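Local atomic coordinates of ORF10 (Moritella marina, PDB entry 6RIW), a protein that forms the ketosynthase and chain length factor didomain of a polyunsaturated fatty acid synthase, which probably condenses acyl units in fatty acid biosynthesis. Residues A485-L490 and A832-T837; L579-M584 and Y670-L675; I690-L695 and S841-I846. One frame throughout, in Å; residues are numbered along the deposited sequence.

Contact 1 (A485-L490 and A832-T837); sequences AQFKTL and ANIGHT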
loop_
_atom_site.group_PDB
_atom_site.type_symbol
_atom_site.label_atom_id
_atom_site.label_comp_id
_atom_site.label_asym_id
_atom_site.label_seq_id
_atom_site.Cartn_x
_atom_site.Cartn_y
_atom_site.Cartn_z
ATOM N N ALA A 485 -20.023 -15.944 13.447
ATOM C CA ALA A 485 -21.295 -16.602 13.763
ATOM C C ALA A 485 -22.484 -15.793 13.256
ATOM O O ALA A 485 -23.430 -16.349 12.678
ATOM C CB ALA A 485 -21.406 -16.840 15.279
ATOM N N GLN A 486 -22.433 -14.470 13.425
ATOM C CA GLN A 486 -23.517 -13.605 12.964
ATOM C C GLN A 486 -23.585 -13.556 11.441
ATOM O O GLN A 486 -24.673 -13.542 10.858
ATOM C CB GLN A 486 -23.335 -12.198 13.551
ATOM C CG GLN A 486 -23.661 -12.099 15.042
ATOM C CD GLN A 486 -23.329 -10.719 15.621
ATOM O OE1 GLN A 486 -23.417 -9.710 14.923
ATOM N NE2 GLN A 486 -22.949 -10.678 16.898
ATOM N N PHE A 487 -22.428 -13.535 10.778
ATOM C CA PHE A 487 -22.411 -13.581 9.318
ATOM C C PHE A 487 -22.999 -14.897 8.811
ATOM O O PHE A 487 -23.767 -14.919 7.841
ATOM C CB PHE A 487 -20.960 -13.400 8.850
ATOM C CG PHE A 487 -20.785 -13.088 7.362
ATOM C CD1 PHE A 487 -21.627 -12.211 6.692
ATOM C CD2 PHE A 487 -19.723 -13.650 6.672
ATOM C CE1 PHE A 487 -21.426 -11.920 5.353
ATOM C CE2 PHE A 487 -19.510 -13.378 5.320
ATOM C CZ PHE A 487 -20.364 -12.510 4.656
ATOM N N LYS A 488 -22.623 -16.010 9.436
ATOM C CA LYS A 488 -23.154 -17.306 9.011
ATOM C C LYS A 488 -24.678 -17.317 9.090
ATOM O O LYS A 488 -25.366 -17.725 8.149
ATOM C CB LYS A 488 -22.545 -18.405 9.883
ATOM C CG LYS A 488 -22.867 -19.840 9.430
ATOM C CD LYS A 488 -22.234 -20.852 10.418
ATOM C CE LYS A 488 -22.642 -22.289 10.089
ATOM N NZ LYS A 488 -21.995 -23.264 11.020
ATOM N N THR A 489 -25.215 -16.849 10.210
ATOM C CA THR A 489 -26.669 -16.798 10.392
ATOM C C THR A 489 -27.327 -15.865 9.388
ATOM O O THR A 489 -28.358 -16.195 8.789
ATOM C CB THR A 489 -26.975 -16.332 11.805
ATOM O OG1 THR A 489 -26.455 -17.295 12.722
ATOM C CG2 THR A 489 -28.472 -16.165 12.010
ATOM N N LEU A 490 -26.744 -14.679 9.199
ATOM C CA LEU A 490 -27.240 -13.758 8.185
ATOM C C LEU A 490 -27.356 -14.433 6.822
ATOM O O LEU A 490 -28.382 -14.315 6.141
ATOM C CB LEU A 490 -26.305 -12.539 8.126
ATOM C CG LEU A 490 -26.728 -11.409 7.185
ATOM C CD1 LEU A 490 -27.620 -10.445 7.929
ATOM C CD2 LEU A 490 -25.488 -10.681 6.654
ATOM N N ALA A 832 -25.291 -8.818 -2.173
ATOM C CA ALA A 832 -26.707 -8.648 -1.862
ATOM C C ALA A 832 -26.969 -8.645 -0.353
ATOM O O ALA A 832 -27.982 -8.087 0.095
ATOM C CB ALA A 832 -27.507 -9.746 -2.557
ATOM N N ASN A 833 -26.093 -9.258 0.441
ATOM C CA ASN A 833 -26.268 -9.289 1.890
ATOM C C ASN A 833 -25.525 -8.164 2.595
ATOM O O ASN A 833 -26.045 -7.611 3.567
ATOM C CB ASN A 833 -25.800 -10.640 2.474
ATOM C CG ASN A 833 -26.354 -11.803 1.712
ATOM O OD1 ASN A 833 -25.733 -12.284 0.771
ATOM N ND2 ASN A 833 -27.550 -12.252 2.089
ATOM N N ILE A 834 -24.295 -7.843 2.168
ATOM C CA ILE A 834 -23.473 -6.920 2.947
ATOM C C ILE A 834 -22.862 -5.832 2.060
ATOM O O ILE A 834 -21.966 -5.104 2.497
ATOM C CB ILE A 834 -22.379 -7.665 3.744
ATOM C CG1 ILE A 834 -21.633 -8.705 2.899
ATOM C CG2 ILE A 834 -22.999 -8.441 4.931
ATOM C CD1 ILE A 834 -20.498 -8.165 2.095
ATOM N N GLY A 835 -23.353 -5.691 0.824
ATOM C CA GLY A 835 -22.906 -4.588 -0.027
ATOM C C GLY A 835 -21.503 -4.806 -0.612
ATOM O O GLY A 835 -20.886 -5.853 -0.465
ATOM N N HIS A 836 -21.020 -3.786 -1.331
ATOM C CA HIS A 836 -19.758 -3.860 -2.069
ATOM C C HIS A 836 -18.652 -3.336 -1.163
ATOM O O HIS A 836 -18.613 -2.141 -0.868
ATOM C CB HIS A 836 -19.842 -3.020 -3.344
ATOM C CG HIS A 836 -18.785 -3.333 -4.356
ATOM N ND1 HIS A 836 -17.512 -3.732 -4.003
ATOM C CD2 HIS A 836 -18.820 -3.339 -5.712
ATOM C CE1 HIS A 836 -16.804 -3.965 -5.098
ATOM N NE2 HIS A 836 -17.572 -3.730 -6.151
ATOM N N THR A 837 -17.743 -4.212 -0.718
ATOM C CA THR A 837 -16.691 -3.787 0.198
ATOM C C THR A 837 -15.349 -3.577 -0.510
ATOM O O THR A 837 -14.300 -3.570 0.147
ATOM C CB THR A 837 -16.568 -4.775 1.370
ATOM O OG1 THR A 837 -16.210 -6.086 0.887
ATOM C CG2 THR A 837 -17.924 -4.886 2.114
#
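I834 meets F487 and L490 through apolar contacts, most of them on a single methyl group. Its CG2 is 3.8 Å from CE1 of the F487 ring, and the ring and the isoleucine cross at about a right angle. The same CG2 is also 3.8 Å from CD2 of L490. The other branch of the isoleucine adds a looser touch, CG1 to CE1 of F487 at 4.0 Å. One turn apart on helix 484-492, F487 and L490 each have CG anti to the backbone N (chi1 -166° and -176°), which brings ring and isobutyl group alongside each other to meet the isoleucine. L490 and N833 slide past one another in opposite directions, CD2 of L490 lying 4.2 Å from CB of N833. F478 of strand 469-478 packs on both F487 and I834.

The amide of the buried N833 is held from outside the two segments: its ND2 donates a hydrogen bond to the backbone O of Q495.

No hydrogen bond joins the two segments. The hold of helix 484-492 on N833 and I834, within the second ketosynthase-like unit of the chain, thus rests on buried carbon surfaces in van der Waals contact, with little directional constraint.

Contact 2 (L579-M584 and Y670-L675); sequences LVAMGM and YRCVEL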
loop_
_atom_site.group_PDB
_atom_site.type_symbol
_atom_site.label_atom_id
_atom_site.label_comp_id
_atom_site.label_asym_id
_atom_site.label_seq_id
_atom_site.Cartn_x
_atom_site.Cartn_y
_atom_site.Cartn_z
ATOM N N LEU A 579 -0.649 -11.214 5.404
ATOM C CA LEU A 579 -0.890 -10.428 4.204
ATOM C C LEU A 579 -2.183 -9.661 4.407
ATOM O O LEU A 579 -3.203 -10.259 4.761
ATOM C CB LEU A 579 -1.005 -11.327 2.962
ATOM C CG LEU A 579 0.111 -12.354 2.745
ATOM C CD1 LEU A 579 -0.203 -13.148 1.504
ATOM C CD2 LEU A 579 1.474 -11.661 2.590
ATOM N N VAL A 580 -2.152 -8.343 4.219
ATOM C CA VAL A 580 -3.366 -7.549 4.404
ATOM C C VAL A 580 -3.776 -6.973 3.050
ATOM O O VAL A 580 -3.087 -6.108 2.500
ATOM C CB VAL A 580 -3.169 -6.438 5.443
ATOM C CG1 VAL A 580 -4.451 -5.617 5.593
ATOM C CG2 VAL A 580 -2.752 -7.046 6.797
ATOM N N ALA A 581 -4.912 -7.430 2.535
ATOM C CA ALA A 581 -5.510 -6.861 1.336
ATOM C C ALA A 581 -6.200 -5.551 1.684
ATOM O O ALA A 581 -7.053 -5.511 2.574
ATOM C CB ALA A 581 -6.509 -7.848 0.729
ATOM N N MET A 582 -5.821 -4.472 1.010
ATOM C CA MET A 582 -6.377 -3.175 1.369
ATOM C C MET A 582 -6.072 -2.204 0.243
ATOM O O MET A 582 -5.295 -2.502 -0.667
ATOM C CB MET A 582 -5.804 -2.680 2.706
ATOM C CG MET A 582 -4.255 -2.684 2.749
ATOM S SD MET A 582 -3.486 -1.259 1.900
ATOM C CE MET A 582 -3.604 -0.010 3.222
ATOM N N GLY A 583 -6.749 -1.059 0.286
ATOM C CA GLY A 583 -6.330 0.133 -0.416
ATOM C C GLY A 583 -6.223 1.254 0.607
ATOM O O GLY A 583 -6.452 1.048 1.804
ATOM N N MET A 584 -5.866 2.445 0.133
ATOM C CA MET A 584 -5.640 3.505 1.118
ATOM C C MET A 584 -6.942 3.860 1.831
ATOM O O MET A 584 -8.040 3.763 1.266
ATOM C CB MET A 584 -4.997 4.750 0.476
ATOM C CG MET A 584 -5.838 5.548 -0.491
ATOM S SD MET A 584 -5.248 7.296 -0.637
ATOM C CE MET A 584 -5.492 7.868 0.988
ATOM N N TYR A 670 -7.743 -11.830 -3.886
ATOM C CA TYR A 670 -7.377 -12.955 -4.745
ATOM C C TYR A 670 -5.889 -12.939 -5.097
ATOM O O TYR A 670 -5.271 -14.003 -5.202
ATOM C CB TYR A 670 -8.270 -12.954 -6.002
ATOM C CG TYR A 670 -9.761 -12.999 -5.683
ATOM C CD1 TYR A 670 -10.235 -13.701 -4.585
ATOM C CD2 TYR A 670 -10.691 -12.320 -6.469
ATOM C CE1 TYR A 670 -11.602 -13.743 -4.275
ATOM C CE2 TYR A 670 -12.064 -12.359 -6.165
ATOM C CZ TYR A 670 -12.504 -13.074 -5.077
ATOM O OH TYR A 670 -13.860 -13.105 -4.787
ATOM N N ARG A 671 -5.276 -11.757 -5.247
ATOM C CA ARG A 671 -3.821 -11.733 -5.389
ATOM C C ARG A 671 -3.115 -12.228 -4.122
ATOM O O ARG A 671 -2.033 -12.821 -4.218
ATOM C CB ARG A 671 -3.325 -10.332 -5.759
ATOM C CG ARG A 671 -3.748 -9.857 -7.167
ATOM C CD ARG A 671 -3.045 -10.620 -8.311
ATOM N NE ARG A 671 -3.447 -10.095 -9.624
ATOM C CZ ARG A 671 -3.156 -10.680 -10.790
ATOM N NH1 ARG A 671 -3.561 -10.122 -11.931
ATOM N NH2 ARG A 671 -2.454 -11.816 -10.819
ATOM N N CYS A 672 -3.686 -11.984 -2.937
ATOM C CA CYS A 672 -3.112 -12.541 -1.705
ATOM C C CYS A 672 -3.189 -14.058 -1.692
ATOM O O CYS A 672 -2.274 -14.734 -1.196
ATOM C CB CYS A 672 -3.842 -11.998 -0.471
ATOM S SG CYS A 672 -3.480 -10.272 -0.079
ATOM N N VAL A 673 -4.304 -14.616 -2.159
ATOM C CA VAL A 673 -4.413 -16.075 -2.222
ATOM C C VAL A 673 -3.308 -16.645 -3.108
ATOM O O VAL A 673 -2.628 -17.617 -2.750
ATOM C CB VAL A 673 -5.816 -16.467 -2.715
ATOM C CG1 VAL A 673 -5.913 -17.976 -2.962
ATOM C CG2 VAL A 673 -6.896 -15.988 -1.713
ATOM N N GLU A 674 -3.113 -16.039 -4.289
ATOM C CA GLU A 674 -2.043 -16.445 -5.200
ATOM C C GLU A 674 -0.674 -16.303 -4.551
ATOM O O GLU A 674 0.176 -17.198 -4.662
ATOM C CB GLU A 674 -2.106 -15.605 -6.475
ATOM C CG GLU A 674 -0.943 -15.811 -7.460
ATOM C CD GLU A 674 -1.131 -14.990 -8.755
ATOM O OE1 GLU A 674 -1.295 -13.737 -8.697
ATOM O OE2 GLU A 674 -1.136 -15.612 -9.831
ATOM N N LEU A 675 -0.446 -15.194 -3.858
ATOM C CA LEU A 675 0.825 -15.003 -3.151
ATOM C C LEU A 675 1.016 -16.034 -2.038
ATOM O O LEU A 675 2.115 -16.593 -1.878
ATOM C CB LEU A 675 0.885 -13.578 -2.584
ATOM C CG LEU A 675 2.123 -13.184 -1.763
ATOM C CD1 LEU A 675 3.396 -13.503 -2.548
ATOM C CD2 LEU A 675 2.042 -11.675 -1.428
#
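L579 and A581 on strand 576-581 pack against C672 and L675 on helix 668-682, a sheet-to-helix contact inside the thiolase-like fold, where central helices are sandwiched between two sheets. The short segments run nearly antiparallel, at 160°, with axes 8.7 Å apart. C672 is directed at the strand, its SG anti to the carbonyl carbon (chi1 -73°), and the sulfur touches two consecutive inward-facing residues: CB of A581 at 4.0 Å and CB of L579 at 4.1 Å. Further out, L579 slants over the helix. Its CD1 lies 3.8 Å from the backbone O of C672 and 4.0 Å from CD2 of L675, the two leucines crossing obliquely. CD2 of L579 also comes within 4.1 Å of CD2 of L675, so the L675 methyl packs against both branches.

Another face of the helix is polar. R671 NH2 and E674 OE1 form a 3.1 Å salt bridge in the guanidinium plane, using the carboxylate's syn lone pair. OE2 of E674 reaches OG of S188 in the ketosynthase half, and R671 makes a cation-pi contact with F770.

Strand 576-581 lies between strands 659-663 and 687-694, parallel to both; V662 on the former touches C672 and L675. V673 looks away toward strand 763-772 and I846 of helix 841-854.

Contact 3 (I690-L695 and S841-I846); sequences IAAVDL and SGMASI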
loop_
_atom_site.group_PDB
_atom_site.type_symbol
_atom_site.label_atom_id
_atom_site.label_comp_id
_atom_site.label_asym_id
_atom_site.label_seq_id
_atom_site.Cartn_x
_atom_site.Cartn_y
_atom_site.Cartn_z
ATOM N N ILE A 690 -4.491 -14.209 5.875
ATOM C CA ILE A 690 -4.891 -13.222 4.871
ATOM C C ILE A 690 -6.020 -12.406 5.476
ATOM O O ILE A 690 -7.110 -12.931 5.706
ATOM C CB ILE A 690 -5.332 -13.854 3.549
ATOM C CG1 ILE A 690 -4.214 -14.757 3.005
ATOM C CG2 ILE A 690 -5.680 -12.710 2.551
ATOM C CD1 ILE A 690 -4.584 -15.471 1.704
ATOM N N ALA A 691 -5.756 -11.138 5.766
ATOM C CA ALA A 691 -6.786 -10.255 6.292
ATOM C C ALA A 691 -7.141 -9.228 5.226
ATOM O O ALA A 691 -6.401 -9.003 4.255
ATOM C CB ALA A 691 -6.329 -9.565 7.587
ATOM N N ALA A 692 -8.304 -8.629 5.379
ATOM C CA ALA A 692 -8.748 -7.669 4.381
ATOM C C ALA A 692 -9.569 -6.625 5.100
ATOM O O ALA A 692 -10.339 -6.967 5.993
ATOM C CB ALA A 692 -9.597 -8.330 3.292
ATOM N N VAL A 693 -9.442 -5.365 4.695
ATOM C CA VAL A 693 -10.239 -4.318 5.326
ATOM C C VAL A 693 -10.489 -3.221 4.305
ATOM O O VAL A 693 -9.587 -2.827 3.555
ATOM C CB VAL A 693 -9.565 -3.761 6.597
ATOM C CG1 VAL A 693 -8.150 -3.261 6.310
ATOM C CG2 VAL A 693 -10.410 -2.651 7.224
ATOM N N ASP A 694 -11.727 -2.752 4.260
ATOM C CA ASP A 694 -12.044 -1.531 3.527
ATOM C C ASP A 694 -13.208 -0.887 4.259
ATOM O O ASP A 694 -14.325 -1.422 4.274
ATOM C CB ASP A 694 -12.393 -1.807 2.062
ATOM C CG ASP A 694 -12.271 -0.553 1.195
ATOM O OD1 ASP A 694 -12.284 0.568 1.779
ATOM O OD2 ASP A 694 -12.142 -0.676 -0.047
ATOM N N LEU A 695 -12.958 0.257 4.867
ATOM C CA LEU A 695 -14.065 0.995 5.473
ATOM C C LEU A 695 -14.700 1.871 4.389
ATOM O O LEU A 695 -14.661 3.102 4.407
ATOM C CB LEU A 695 -13.574 1.756 6.698
ATOM C CG LEU A 695 -12.935 0.756 7.688
ATOM C CD1 LEU A 695 -12.567 1.416 9.013
ATOM C CD2 LEU A 695 -13.858 -0.445 7.949
ATOM N N SER A 841 -13.587 -6.997 -0.953
ATOM C CA SER A 841 -14.725 -7.748 -1.499
ATOM C C SER A 841 -14.388 -9.211 -1.764
ATOM O O SER A 841 -15.266 -10.075 -1.665
ATOM C CB SER A 841 -15.239 -7.109 -2.798
ATOM O OG SER A 841 -14.185 -6.939 -3.731
ATOM N N GLY A 842 -13.146 -9.514 -2.135
ATOM C CA GLY A 842 -12.780 -10.918 -2.320
ATOM C C GLY A 842 -12.897 -11.740 -1.050
ATOM O O GLY A 842 -13.223 -12.935 -1.105
ATOM N N MET A 843 -12.643 -11.122 0.107
ATOM C CA MET A 843 -12.752 -11.852 1.371
ATOM C C MET A 843 -14.210 -12.169 1.711
ATOM O O MET A 843 -14.515 -13.281 2.161
ATOM C CB MET A 843 -12.092 -11.059 2.500
ATOM C CG MET A 843 -11.836 -11.863 3.775
ATOM S SD MET A 843 -10.781 -13.299 3.502
ATOM C CE MET A 843 -9.192 -12.476 3.240
ATOM N N ALA A 844 -15.126 -11.216 1.503
ATOM C CA ALA A 844 -16.542 -11.506 1.710
ATOM C C ALA A 844 -16.999 -12.703 0.880
ATOM O O ALA A 844 -17.724 -13.573 1.383
ATOM C CB ALA A 844 -17.403 -10.280 1.370
ATOM N N SER A 845 -16.608 -12.755 -0.396
ATOM C CA SER A 845 -17.023 -13.867 -1.258
ATOM C C SER A 845 -16.425 -15.191 -0.803
ATOM O O SER A 845 -17.102 -16.229 -0.832
ATOM C CB SER A 845 -16.604 -13.609 -2.700
ATOM O OG SER A 845 -17.175 -12.417 -3.189
ATOM N N ILE A 846 -15.136 -15.187 -0.458
ATOM C CA ILE A 846 -14.486 -16.427 -0.023
ATOM C C ILE A 846 -15.128 -16.937 1.256
ATOM O O ILE A 846 -15.414 -18.137 1.397
ATOM C CB ILE A 846 -12.973 -16.202 0.151
ATOM C CG1 ILE A 846 -12.295 -16.147 -1.225
ATOM C CG2 ILE A 846 -12.354 -17.329 1.026
ATOM C CD1 ILE A 846 -10.788 -15.755 -1.179
#
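M843 carries the contact from the helical side, meeting A692 at the root of its side chain and I690 at its tip. The helix turns M843 toward the strand, and CB of M843 lies 3.8 Å from CB of A692. From there the chain bends twice, at chi2 (59°) and again at chi3 (72°), so that it curls back beside the alanine instead of extending past it. Its terminal CE returns to 4.2 Å from the same A692 CB, so the small alanine methyl is touched at both ends of the methionine.

The curl delivers CE to I690, two residues earlier on the strand. I690 and M843 cross at a slant: CE rests 3.6 Å from CG2 of I690 and 4.1 Å from its CB. I690 has CG2 anti to the backbone N and beside its own carbonyl carbon, which puts this methyl and the backbone O within reach of one partner. CE is accordingly only 3.3 Å from O of I690, a tight fit of a methyl against a carbonyl. A691 faces away from the helix, leaving I690 and A692 to line the strand surface on which M843 lies.

This is a helix packed on a sheet strand of the thiolase-like fold: the segment axes approach to 8.2 Å at a signed crossing angle of -121°, so the helix runs at a steep slant to the strand. Strand 687-694 is parallel to strand 576-581 on one side and antiparallel to strand 741-752 on the other; M843 reaches over to A746 and I748 of the latter. Helix 668-682 closes in alongside, its V669 touching A692 and M843 and its C672 touching I690. Farther along the strand, OD2 of D694 accepts a hydrogen bond from the backbone N of N839, just ahead of helix 841-854.

Overall arrangement
All three contacts lie in the second ketosynthase-like unit, consistent with the chain length factor, away from the magnesium site. Contacts 2 and 3 have centres 9 Å apart and share a sheet: strands 576-581 and 687-694 are neighbours, joined by probable hydrogen bonds between L579, A581 and A691. Their helices, 668-682 and 841-854, also touch, through Y670. Contact 1 lies farther out, its centre 12 Å from that of contact 3 and 20 Å from that of contact 2; I834 packs on A844. Along the chain contact 2 is nested within contact 1 and precedes contact 3, which alternates with contact 1, tying early and late parts of the unit into one core.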